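Local coordinates for uncharacterized protein (Bacteroides uniformis, PDB 4JPQ) that is of unknown function but, as a member of carbohydrate-binding family 9, probably binds carbohydrate, at residues R83-A88 / C186-Q191. Numbering follows the deposited sequence.
With SO4 (sulfate ion), chain D.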
# COMPACT_ATOMS: atom_id res chain seq x y z
N ARG A 83 -6.51 -10.55 9.09
CA ARG A 83 -5.19 -10.40 9.72
C ARG A 83 -4.10 -10.48 8.64
O ARG A 83 -3.21 -11.32 8.69
CB ARG A 83 -5.07 -11.46 10.85
CG ARG A 83 -6.23 -11.36 11.87
CD ARG A 83 -6.32 -12.51 12.87
NE ARG A 83 -5.06 -12.67 13.58
CZ ARG A 83 -4.61 -11.89 14.57
NH1 ARG A 83 -5.30 -10.84 14.99
NH2 ARG A 83 -3.44 -12.17 15.14
N VAL A 84 -4.20 -9.57 7.68
CA VAL A 84 -3.36 -9.58 6.46
C VAL A 84 -1.87 -9.31 6.68
O VAL A 84 -1.04 -9.82 5.95
CB VAL A 84 -3.91 -8.63 5.35
CG1 VAL A 84 -5.31 -9.04 4.93
CG2 VAL A 84 -3.91 -7.16 5.78
N TRP A 85 -1.56 -8.47 7.66
CA TRP A 85 -0.17 -8.15 8.05
C TRP A 85 0.65 -9.41 8.42
O TRP A 85 1.90 -9.37 8.39
CB TRP A 85 -0.13 -7.11 9.19
CG TRP A 85 -0.78 -7.61 10.44
CD1 TRP A 85 -0.20 -8.33 11.42
CD2 TRP A 85 -2.15 -7.47 10.79
NE1 TRP A 85 -1.12 -8.67 12.38
CE2 TRP A 85 -2.33 -8.14 12.03
CE3 TRP A 85 -3.26 -6.85 10.19
CZ2 TRP A 85 -3.58 -8.20 12.68
CZ3 TRP A 85 -4.50 -6.90 10.84
CH2 TRP A 85 -4.65 -7.57 12.08
N GLU A 86 -0.04 -10.49 8.80
CA GLU A 86 0.61 -11.78 9.11
C GLU A 86 1.03 -12.55 7.87
O GLU A 86 2.00 -13.32 7.92
CB GLU A 86 -0.31 -12.66 9.93
CG GLU A 86 -0.69 -12.04 11.27
CD GLU A 86 -1.60 -12.92 12.07
OE1 GLU A 86 -2.26 -13.82 11.50
OE2 GLU A 86 -1.65 -12.70 13.29
N ASP A 87 0.26 -12.37 6.80
CA ASP A 87 0.51 -12.95 5.49
C ASP A 87 1.56 -12.07 4.78
O ASP A 87 1.93 -11.02 5.31
CB ASP A 87 -0.80 -12.97 4.67
CG ASP A 87 -1.87 -13.84 5.30
OD1 ASP A 87 -1.55 -14.94 5.79
OD2 ASP A 87 -3.07 -13.46 5.25
N ALA A 88 2.06 -12.51 3.62
CA ALA A 88 2.98 -11.69 2.79
C ALA A 88 2.12 -10.52 2.35
O ALA A 88 1.13 -10.71 1.64
CB ALA A 88 3.49 -12.46 1.58
N CYS A 186 5.78 -6.40 4.70
CA CYS A 186 5.92 -7.19 5.92
C CYS A 186 5.29 -8.58 5.77
O CYS A 186 4.79 -8.91 4.70
CB CYS A 186 5.26 -6.46 7.11
SG CYS A 186 3.48 -6.33 6.98
N GLY A 187 5.36 -9.36 6.85
CA GLY A 187 4.74 -10.69 6.92
C GLY A 187 5.04 -11.30 8.28
O GLY A 187 5.99 -12.05 8.40
N ASP A 188 4.27 -10.90 9.29
CA ASP A 188 4.50 -11.29 10.68
C ASP A 188 4.62 -12.79 10.90
O ASP A 188 5.49 -13.20 11.66
CB ASP A 188 3.46 -10.67 11.66
CG ASP A 188 3.57 -9.13 11.79
OD1 ASP A 188 4.18 -8.46 10.94
OD2 ASP A 188 3.00 -8.59 12.76
N LYS A 189 3.79 -13.59 10.23
CA LYS A 189 3.81 -15.07 10.39
C LYS A 189 4.55 -15.86 9.29
O LYS A 189 4.42 -17.09 9.18
CB LYS A 189 2.38 -15.60 10.64
CG LYS A 189 1.87 -15.32 12.05
CD LYS A 189 0.68 -16.21 12.44
CE LYS A 189 0.44 -16.23 13.94
NZ LYS A 189 -0.51 -17.31 14.32
N LEU A 190 5.35 -15.16 8.48
CA LEU A 190 6.20 -15.80 7.47
C LEU A 190 7.40 -16.43 8.17
O LEU A 190 7.68 -16.11 9.31
CB LEU A 190 6.72 -14.77 6.43
CG LEU A 190 5.71 -14.13 5.48
CD1 LEU A 190 6.40 -13.11 4.61
CD2 LEU A 190 5.02 -15.16 4.60
N GLN A 191 8.10 -17.31 7.46
CA GLN A 191 9.31 -17.99 7.96
C GLN A 191 10.35 -17.00 8.49
O GLN A 191 10.97 -17.25 9.52
CB GLN A 191 9.95 -18.84 6.84
CG GLN A 191 11.13 -19.71 7.27
CD GLN A 191 11.80 -20.45 6.12
OE1 GLN A 191 12.04 -21.65 6.21
NE2 GLN A 191 12.10 -19.74 5.04
S SO4 D . -8.84 -13.80 8.92
O1 SO4 D . -9.42 -13.55 10.27
O2 SO4 D . -8.69 -15.27 8.67
O3 SO4 D . -9.71 -13.20 7.86
O4 SO4 D . -7.49 -13.20 8.92
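Trp85 and Asp188 meet first through the backbone: Asp188 N donates to Trp85 O at 3.0 Å along a nearly straight N-H...O line (169°). One residue on in both segments, Lys189 N donates to Glu86 O at 2.9 Å. Each donor lies in the plane of its carbonyl, on a lone pair. Two consecutive carbonyls of the short 3-10 turn 84-86 thus receive two consecutive amides from the type I beta turn Gly187 to Leu190. Gly187 has an extended phi (179°), easily adopted by glycine; its CA makes a CA-H...O contact with Asp87 O at 3.3 Å.

The polar side chains flank these two bonds. The carboxylate of Asp188 reaches the rim of the indole, OD2 lying 3.5 Å from Trp85 CD1 near the ring plane, the two flat groups turned 69° apart. Over one indole face comes Arg83, its CA above the rim, while CZ2 of the ring lies over a face of the guanidinium. Arg83 NH2 forms a salt bridge with Glu86 OE2, and Arg83 N donates almost straight to O4 of a sulfate, probably from the crystallisation liquor, also bound by Ser78 N. Glu86 and Lys189 run side by side: Glu86 CB packs on Lys189 CB and CG, and Lys189 CD lies 3.9 Å from Glu86 OE1. Lysine's methylenes suit this place, carrying the ammonium outward; NZ is 4.8 Å from Glu86 OE1, so any attraction would be long-range.

Apolar contact is slight: Leu190 CD1 lies 4.3 Å from Ala88 CB. CB of buried Asp87 points away from 186-191; its carboxylate is satisfied by Arg74 (salt bridge), Asn108 and the amides of Val76 and Ala77.

This is loop-to-loop packing in the beta-rich family 9 fold, joining the 3-10 turn ahead of strand 89-95 to the beta turn following its antiparallel partner, strand 178-186.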